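Local coordinates for protein pyridoxal kinase (PDB 3H74) that probably catalyses the ATP-dependent phosphorylation of pyridoxal to pyridoxal 5'-phosphate, as expected of a kinase of the ribokinase superfamily, at residues P140-A145 / V155-E160; T179-A184 / G188-D193; A218-G223 / A236-W241. All blocks are in the same frame, centred on the assembly; numbering follows the deposited sequence.

The three contacts follow one another along the chain, each closing before the next opens, and all lie within the ribokinase-like fold. Contacts 1 and 2 are close neighbours, their centres about 9 Å apart: helices 142-149 and 159-167 pack against the hairpin of strands 178-183 and 186-192, with Leu159 CD1 lying 3.8 Å from Ala190 CB. Contact 3, between helices 213-226 and 231-251, sits about 14 Å from contact 2, centre to centre, and meets it where Cys189 packs on Asn239. Contacts 1 and 3, about 20 Å apart by centres, do not touch. The hairpin thus packs helices 142-149 and 159-167 on one side and helix 231-251 on another.

Contact 1 of 3, residues P140-A145 / V155-E160; sequences PNTTEA and VTPDLE. With SO4 (sulfate ion), chain B.
Thr142 meets Pro157 and the carbonyl of Val155 through a single methyl group. At CB its side chain divides, and the two branches serve different neighbours. CG2, set anti to the backbone N (chi1 of OG1 -72°), reaches across to the proline ring, 3.6 Å from Pro157 CD, while Val155 O lies 3.7 Å from the same Thr142 CG2. The methyl meets the ring at a slant, and the partly exposed proline lies against the buried threonine. The other branch, OG1, is hydrogen-bonded to Asp180 on strand 178-183, so its polar tip is satisfied away from the apolar touch. Around it, Asn141 and Glu144 close a reciprocal pair: Glu144 N donates to Asn141 OD1 at 2.8 Å, nearly along the C=O axis, and Asn141 N donates to Glu144 OE1 at 2.9 Å. Glu144 OE2 accepts from the backbone N of Leu110 and Gly111, which should fix the carboxylate. Asn141 ND2 gives a nearly straight 2.9 Å bond to O2 of a sulfate ion, probably from the crystallisation liquor, and also bonds to Gly111 O. The pair is a capping box opening helix 142-149; its Asn-Thr-Thr-Glu sequence is consistent with the NXXE motif, which in ribokinase-type kinases lies near the phosphate and metal site.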
loop_
_atom_site.group_PDB
_atom_site.type_symbol
_atom_site.label_atom_id
_atom_site.label_comp_id
_atom_site.label_asym_id
_atom_site.label_seq_id
_atom_site.Cartn_x
_atom_site.Cartn_y
_atom_site.Cartn_z
ATOM N N PRO A 140 -7.573 0.021 0.404
ATOM C CA PRO A 140 -8.098 1.221 -0.230
ATOM C C PRO A 140 -8.335 2.341 0.773
ATOM O O PRO A 140 -8.658 2.083 1.939
ATOM C CB PRO A 140 -9.453 0.748 -0.777
ATOM C CG PRO A 140 -9.850 -0.355 0.158
ATOM C CD PRO A 140 -8.566 -1.078 0.393
ATOM N N ASN A 141 -8.199 3.575 0.313
ATOM C CA ASN A 141 -8.775 4.699 1.031
ATOM C C ASN A 141 -10.266 4.793 0.667
ATOM O O ASN A 141 -10.795 3.935 -0.052
ATOM C CB ASN A 141 -7.991 6.001 0.772
ATOM C CG ASN A 141 -8.036 6.444 -0.680
ATOM O OD1 ASN A 141 -8.994 6.163 -1.395
ATOM N ND2 ASN A 141 -7.003 7.161 -1.124
ATOM N N THR A 142 -10.937 5.826 1.160
ATOM C CA THR A 142 -12.384 5.951 1.001
ATOM C C THR A 142 -12.778 6.210 -0.459
ATOM O O THR A 142 -13.817 5.735 -0.923
ATOM C CB THR A 142 -12.933 7.022 1.978
ATOM O OG1 THR A 142 -12.893 6.500 3.311
ATOM C CG2 THR A 142 -14.357 7.399 1.661
ATOM N N THR A 143 -11.931 6.938 -1.185
ATOM C CA THR A 143 -12.136 7.168 -2.616
ATOM C C THR A 143 -12.022 5.856 -3.396
ATOM O O THR A 143 -12.865 5.530 -4.241
ATOM C CB THR A 143 -11.117 8.193 -3.168
ATOM O OG1 THR A 143 -11.270 9.437 -2.477
ATOM C CG2 THR A 143 -11.322 8.435 -4.651
ATOM N N GLU A 144 -10.970 5.102 -3.100
ATOM C CA GLU A 144 -10.698 3.844 -3.777
ATOM C C GLU A 144 -11.750 2.783 -3.470
ATOM O O GLU A 144 -12.107 1.995 -4.338
ATOM C CB GLU A 144 -9.296 3.367 -3.422
ATOM C CG GLU A 144 -8.247 4.263 -4.063
ATOM C CD GLU A 144 -6.923 4.337 -3.325
ATOM O OE1 GLU A 144 -6.792 3.788 -2.206
ATOM O OE2 GLU A 144 -6.014 4.980 -3.896
ATOM N N ALA A 145 -12.255 2.769 -2.242
ATOM C CA ALA A 145 -13.314 1.824 -1.872
ATOM C C ALA A 145 -14.541 1.996 -2.770
ATOM O O ALA A 145 -15.089 1.020 -3.291
ATOM C CB ALA A 145 -13.693 1.999 -0.420
ATOM N N VAL A 155 -17.868 11.073 1.341
ATOM C CA VAL A 155 -16.835 11.388 2.330
ATOM C C VAL A 155 -16.885 10.375 3.477
ATOM O O VAL A 155 -15.852 9.882 3.939
ATOM C CB VAL A 155 -16.983 12.844 2.868
ATOM C CG1 VAL A 155 -15.995 13.124 3.996
ATOM C CG2 VAL A 155 -16.798 13.855 1.740
ATOM N N THR A 156 -18.103 10.054 3.908
ATOM C CA THR A 156 -18.333 9.110 4.989
ATOM C C THR A 156 -19.338 8.041 4.525
ATOM O O THR A 156 -20.536 8.142 4.809
ATOM C CB THR A 156 -18.844 9.840 6.264
ATOM O OG1 THR A 156 -18.006 10.970 6.539
ATOM C CG2 THR A 156 -18.846 8.911 7.467
ATOM N N PRO A 157 -18.863 7.015 3.788
ATOM C CA PRO A 157 -19.777 5.949 3.371
ATOM C C PRO A 157 -20.195 5.069 4.545
ATOM O O PRO A 157 -19.507 5.025 5.572
ATOM C CB PRO A 157 -18.941 5.140 2.375
ATOM C CG PRO A 157 -17.529 5.365 2.811
ATOM C CD PRO A 157 -17.490 6.786 3.296
ATOM N N ASP A 158 -21.325 4.385 4.381
ATOM C CA ASP A 158 -21.816 3.423 5.354
ATOM C C ASP A 158 -20.958 2.170 5.261
ATOM O O ASP A 158 -21.049 1.413 4.293
ATOM C CB ASP A 158 -23.291 3.096 5.083
ATOM C CG ASP A 158 -23.926 2.264 6.184
ATOM O OD1 ASP A 158 -23.201 1.640 6.984
ATOM O OD2 ASP A 158 -25.175 2.242 6.249
ATOM N N LEU A 159 -20.128 1.969 6.280
ATOM C CA LEU A 159 -19.192 0.844 6.326
ATOM C C LEU A 159 -19.899 -0.513 6.316
ATOM O O LEU A 159 -19.358 -1.496 5.806
ATOM C CB LEU A 159 -18.262 0.970 7.538
ATOM C CG LEU A 159 -17.325 2.187 7.556
ATOM C CD1 LEU A 159 -16.631 2.314 8.905
ATOM C CD2 LEU A 159 -16.302 2.139 6.417
ATOM N N GLU A 160 -21.118 -0.549 6.855
ATOM C CA GLU A 160 -21.944 -1.761 6.845
ATOM C C GLU A 160 -22.376 -2.158 5.426
ATOM O O GLU A 160 -22.753 -3.305 5.186
ATOM C CB GLU A 160 -23.184 -1.581 7.737
ATOM C CG GLU A 160 -22.887 -1.115 9.167
ATOM C CD GLU A 160 -22.413 -2.231 10.081
ATOM O OE1 GLU A 160 -22.532 -3.419 9.708
ATOM O OE2 GLU A 160 -21.925 -1.920 11.189
HETATM S S SO4 B . -3.461 7.083 0.656
HETATM O O1 SO4 B . -3.377 6.049 -0.375
HETATM O O2 SO4 B . -4.814 7.637 0.705
HETATM O O3 SO4 B . -3.077 6.540 1.959
HETATM O O4 SO4 B . -2.542 8.173 0.309
#

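Contact 2 of 3, residues T179-A184 / G188-D193; sequences TDVQRA and GCAWLD
Val181 and Gly188 face each other through flat peptide groups in the hydrogen-bonded pair of an antiparallel beta hairpin. Each donor is tilted from the plane of the carbonyl it meets, by 16° for Val181 N to Gly188 O and slightly more for Gly188 N to Val181 O, and both N-to-O distances are 2.9 Å. The other flat group, the indole of Trp191, has Cys189 O at its edge, in plane; it also packs on Leu231, Ala232 and Leu235 of helix 231-251. The hairpin is sharply splayed: the short segments 180-183 and 188-192 make an angle of 100°. The chain also turns a corner at Thr179, and this bridge is the one beta pair between the two segments. Beyond it, the sulfur of Cys189 lies against Thr179, 4.0 Å from Thr179 CA, and Thr179 CG2 lies 4.2 Å from Cys189 SG. Val181 O has a second partner, the hydroxyl of Tyr200 on strand 198-204, which joins the bridge to the third strand of the small sheet. On the apolar side, Val181 CG1 stands anti to the backbone N (chi1 175°), leaving the other branch, CG2, to meet Ala190 CB at 3.8 Å.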
loop_
_atom_site.group_PDB
_atom_site.type_symbol
_atom_site.label_atom_id
_atom_site.label_comp_id
_atom_site.label_asym_id
_atom_site.label_seq_id
_atom_site.Cartn_x
_atom_site.Cartn_y
_atom_site.Cartn_z
ATOM N N THR A 179 -8.543 2.590 4.903
ATOM C CA THR A 179 -7.421 3.084 5.731
ATOM C C THR A 179 -7.497 4.522 6.277
ATOM O O THR A 179 -6.632 4.935 7.054
ATOM C CB THR A 179 -6.083 2.943 4.972
ATOM O OG1 THR A 179 -6.147 3.715 3.771
ATOM C CG2 THR A 179 -5.792 1.472 4.642
ATOM N N ASP A 180 -8.521 5.272 5.887
ATOM C CA ASP A 180 -8.610 6.699 6.228
ATOM C C ASP A 180 -9.926 7.033 6.917
ATOM O O ASP A 180 -10.432 8.159 6.812
ATOM C CB ASP A 180 -8.447 7.555 4.965
ATOM C CG ASP A 180 -9.541 7.299 3.929
ATOM O OD1 ASP A 180 -10.362 6.384 4.140
ATOM O OD2 ASP A 180 -9.585 8.016 2.906
ATOM N N VAL A 181 -10.488 6.057 7.611
ATOM C CA VAL A 181 -11.764 6.257 8.273
ATOM C C VAL A 181 -11.556 7.149 9.489
ATOM O O VAL A 181 -10.710 6.867 10.338
ATOM C CB VAL A 181 -12.407 4.916 8.687
ATOM C CG1 VAL A 181 -13.688 5.148 9.480
ATOM C CG2 VAL A 181 -12.712 4.070 7.463
ATOM N N GLN A 182 -12.331 8.227 9.554
ATOM C CA GLN A 182 -12.271 9.155 10.671
ATOM C C GLN A 182 -13.415 8.916 11.639
ATOM O O GLN A 182 -14.568 8.749 11.226
ATOM C CB GLN A 182 -12.256 10.600 10.169
ATOM C CG GLN A 182 -10.969 10.929 9.426
ATOM C CD GLN A 182 -10.888 12.357 8.945
ATOM O OE1 GLN A 182 -10.697 12.610 7.756
ATOM N NE2 GLN A 182 -11.018 13.303 9.863
ATOM N N ARG A 183 -13.083 8.858 12.921
ATOM C CA ARG A 183 -14.077 8.759 13.980
ATOM C C ARG A 183 -13.672 9.735 15.052
ATOM O O ARG A 183 -12.620 9.571 15.687
ATOM C CB ARG A 183 -14.146 7.348 14.557
ATOM C CG ARG A 183 -14.872 6.364 13.671
ATOM C CD ARG A 183 -15.137 5.081 14.404
ATOM N NE ARG A 183 -15.838 4.117 13.561
ATOM C CZ ARG A 183 -16.170 2.889 13.945
ATOM N NH1 ARG A 183 -15.865 2.463 15.165
ATOM N NH2 ARG A 183 -16.804 2.083 13.102
ATOM N N ALA A 184 -14.520 10.743 15.247
ATOM C CA ALA A 184 -14.204 11.892 16.078
ATOM C C ALA A 184 -12.813 12.423 15.717
ATOM O O ALA A 184 -12.575 12.821 14.572
ATOM C CB ALA A 184 -14.314 11.544 17.565
ATOM N N GLY A 188 -8.017 6.063 11.044
ATOM C CA GLY A 188 -7.538 4.694 11.067
ATOM C C GLY A 188 -8.244 3.770 10.103
ATOM O O GLY A 188 -8.816 4.208 9.103
ATOM N N CYS A 189 -8.199 2.489 10.444
ATOM C CA CYS A 189 -8.612 1.411 9.557
ATOM C C CYS A 189 -9.913 0.776 10.010
ATOM O O CYS A 189 -10.129 0.541 11.203
ATOM C CB CYS A 189 -7.517 0.341 9.516
ATOM S SG CYS A 189 -5.965 0.873 8.750
ATOM N N ALA A 190 -10.770 0.482 9.042
ATOM C CA ALA A 190 -11.998 -0.257 9.305
ATOM C C ALA A 190 -12.037 -1.505 8.454
ATOM O O ALA A 190 -11.626 -1.484 7.295
ATOM C CB ALA A 190 -13.211 0.606 9.029
ATOM N N TRP A 191 -12.544 -2.590 9.030
ATOM C CA TRP A 191 -12.616 -3.874 8.341
ATOM C C TRP A 191 -13.697 -4.741 8.990
ATOM O O TRP A 191 -14.193 -4.420 10.077
ATOM C CB TRP A 191 -11.252 -4.581 8.378
ATOM C CG TRP A 191 -10.919 -5.185 9.702
ATOM C CD1 TRP A 191 -10.987 -6.506 10.029
ATOM C CD2 TRP A 191 -10.466 -4.503 10.882
ATOM N NE1 TRP A 191 -10.618 -6.691 11.333
ATOM C CE2 TRP A 191 -10.295 -5.480 11.883
ATOM C CE3 TRP A 191 -10.190 -3.163 11.193
ATOM C CZ2 TRP A 191 -9.855 -5.167 13.170
ATOM C CZ3 TRP A 191 -9.759 -2.851 12.482
ATOM C CH2 TRP A 191 -9.593 -3.850 13.450
ATOM N N LEU A 192 -14.046 -5.840 8.326
ATOM C CA LEU A 192 -15.019 -6.788 8.870
ATOM C C LEU A 192 -14.307 -7.922 9.585
ATOM O O LEU A 192 -13.383 -8.519 9.036
ATOM C CB LEU A 192 -15.892 -7.363 7.753
ATOM C CG LEU A 192 -16.803 -6.416 6.967
ATOM C CD1 LEU A 192 -17.423 -7.157 5.793
ATOM C CD2 LEU A 192 -17.878 -5.782 7.840
ATOM N N ASP A 193 -14.732 -8.230 10.782
ATOM C CA ASP A 193 -14.284 -9.410 11.479
ATOM C C ASP A 193 -14.959 -10.654 10.919
ATOM O O ASP A 193 -15.786 -10.569 10.060
ATOM C CB ASP A 193 -14.425 -9.268 13.019
ATOM C CG ASP A 193 -15.863 -9.274 13.522
ATOM O OD1 ASP A 193 -16.752 -9.593 12.823
ATOM O OD2 ASP A 193 -15.997 -8.888 14.651
#

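Contact 3 of 3, residues A218-G223 / A236-W241; sequences AAVIAG and ARANQW
Val220 and Ile221, neighbours on one helix, both touch the methyl of Ala238, and Val220 also reaches the indole of Trp241. Here the small side chain of Ala238 permits close approach: its CB lies 3.6 Å from Ile221 CG1 and 3.8 Å from Val220 CG1. Set anti to the backbone N (chi1 169°), that same Val220 CG1 also comes 3.6 Å from Trp241 CE3, so one methyl group touches both the alanine and the ring. Val220 and Trp241 cross at a slant, and all four touching residues are buried. The short segments run roughly antiparallel, at 148° between their directions, with axes 9.3 Å apart. Helix 213-226 carries, at its opening, the Gly-Thr-Gly-Asp sequence of the ribokinase superfamily, whose backbone typically forms the anion hole of these kinases.

The character changes around the far side of helix 231-251. Ala236 and Gln240 are exposed and take no part in the contact, and Arg237, partly exposed, barely meets the other segment. Its aliphatic stem is nonetheless used: Arg237 CG rests 3.7 Å above the Trp241 ring plane, over its centre, covering one face from within its own helix. Leu266, Ala269 and Ile270 of helix 264-274 also pack on this tryptophan, while Leu217 adds to the packing on Ala238. On helix 231-251, Asn239 ND2 bonds to Leu235 O, one turn back.

Between segments 218-223 and 236-241 the touching atoms are all carbon. Cohesion here therefore rests on apolar shape and close approach instead of directional bonds: branched side chains fit around the methyl of Ala238, and the indole of Trp241 offers Val220 a second apolar surface.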
loop_
_atom_site.group_PDB
_atom_site.type_symbol
_atom_site.label_atom_id
_atom_site.label_comp_id
_atom_site.label_asym_id
_atom_site.label_seq_id
_atom_site.Cartn_x
_atom_site.Cartn_y
_atom_site.Cartn_z
ATOM N N ALA A 218 1.242 0.557 4.267
ATOM C CA ALA A 218 1.134 -0.704 3.553
ATOM C C ALA A 218 2.335 -1.603 3.811
ATOM O O ALA A 218 2.181 -2.804 4.008
ATOM C CB ALA A 218 0.954 -0.470 2.080
ATOM N N ALA A 219 3.539 -1.026 3.804
ATOM C CA ALA A 219 4.745 -1.804 4.072
ATOM C C ALA A 219 4.709 -2.406 5.476
ATOM O O ALA A 219 5.049 -3.569 5.666
ATOM C CB ALA A 219 6.005 -0.958 3.866
ATOM N N VAL A 220 4.307 -1.604 6.458
ATOM C CA VAL A 220 4.232 -2.087 7.839
ATOM C C VAL A 220 3.197 -3.199 7.991
ATOM O O VAL A 220 3.463 -4.223 8.616
ATOM C CB VAL A 220 3.975 -0.931 8.831
ATOM C CG1 VAL A 220 3.645 -1.457 10.204
ATOM C CG2 VAL A 220 5.189 -0.013 8.888
ATOM N N ILE A 221 2.027 -2.998 7.402
ATOM C CA ILE A 221 0.979 -4.016 7.467
ATOM C C ILE A 221 1.430 -5.328 6.817
ATOM O O ILE A 221 1.311 -6.406 7.420
ATOM C CB ILE A 221 -0.334 -3.494 6.851
ATOM C CG1 ILE A 221 -0.950 -2.420 7.758
ATOM C CG2 ILE A 221 -1.329 -4.639 6.586
ATOM C CD1 ILE A 221 -2.141 -1.688 7.173
ATOM N N ALA A 222 1.990 -5.243 5.610
ATOM C CA ALA A 222 2.484 -6.435 4.937
ATOM C C ALA A 222 3.572 -7.104 5.762
ATOM O O ALA A 222 3.578 -8.334 5.893
ATOM C CB ALA A 222 2.988 -6.106 3.551
ATOM N N GLY A 223 4.492 -6.309 6.314
ATOM C CA GLY A 223 5.585 -6.848 7.111
ATOM C C GLY A 223 5.105 -7.575 8.352
ATOM O O GLY A 223 5.611 -8.648 8.696
ATOM N N ALA A 236 -3.799 -2.378 14.511
ATOM C CA ALA A 236 -3.603 -1.524 15.681
ATOM C C ALA A 236 -2.158 -1.016 15.739
ATOM O O ALA A 236 -1.923 0.184 15.877
ATOM C CB ALA A 236 -3.987 -2.262 16.957
ATOM N N ARG A 237 -1.196 -1.927 15.605
ATOM C CA ARG A 237 0.213 -1.546 15.663
ATOM C C ARG A 237 0.598 -0.646 14.490
ATOM O O ARG A 237 1.305 0.355 14.674
ATOM C CB ARG A 237 1.113 -2.775 15.707
ATOM C CG ARG A 237 2.602 -2.461 15.645
ATOM C CD ARG A 237 3.413 -3.705 15.915
ATOM N NE ARG A 237 3.485 -3.960 17.347
ATOM C CZ ARG A 237 3.495 -5.163 17.919
ATOM N NH1 ARG A 237 3.572 -5.255 19.239
ATOM N NH2 ARG A 237 3.417 -6.270 17.188
ATOM N N ALA A 238 0.132 -0.984 13.287
ATOM C CA ALA A 238 0.481 -0.206 12.103
ATOM C C ALA A 238 -0.011 1.230 12.222
ATOM O O ALA A 238 0.704 2.173 11.879
ATOM C CB ALA A 238 -0.063 -0.862 10.851
ATOM N N ASN A 239 -1.211 1.401 12.740
ATOM C CA ASN A 239 -1.730 2.766 12.943
ATOM C C ASN A 239 -0.929 3.574 13.974
ATOM O O ASN A 239 -0.652 4.716 13.799
ATOM C CB ASN A 239 -3.255 2.676 13.266
ATOM C CG ASN A 239 -4.065 2.444 11.998
ATOM O OD1 ASN A 239 -4.340 3.333 11.308
ATOM N ND2 ASN A 239 -4.278 1.231 11.668
ATOM N N GLN A 240 -0.551 2.908 15.034
ATOM C CA GLN A 240 0.245 3.532 16.057
ATOM C C GLN A 240 1.621 3.930 15.496
ATOM O O GLN A 240 2.094 4.994 15.730
ATOM C CB GLN A 240 0.456 2.631 17.283
ATOM C CG GLN A 240 1.576 3.267 18.177
ATOM C CD GLN A 240 1.649 2.737 19.618
ATOM O OE1 GLN A 240 2.417 1.798 19.884
ATOM N NE2 GLN A 240 0.891 3.344 20.520
ATOM N N TRP A 241 2.219 3.027 14.744
ATOM C CA TRP A 241 3.564 3.290 14.169
ATOM C C TRP A 241 3.527 4.414 13.122
ATOM O O TRP A 241 4.382 5.244 13.081
ATOM C CB TRP A 241 4.073 1.963 13.577
ATOM C CG TRP A 241 4.673 1.016 14.595
ATOM C CD1 TRP A 241 4.744 1.181 15.921
ATOM C CD2 TRP A 241 5.353 -0.193 14.294
ATOM N NE1 TRP A 241 5.427 0.136 16.482
ATOM C CE2 TRP A 241 5.820 -0.710 15.496
ATOM C CE3 TRP A 241 5.638 -0.869 13.123
ATOM C CZ2 TRP A 241 6.535 -1.920 15.564
ATOM C CZ3 TRP A 241 6.371 -2.075 13.198
ATOM C CH2 TRP A 241 6.782 -2.561 14.415
#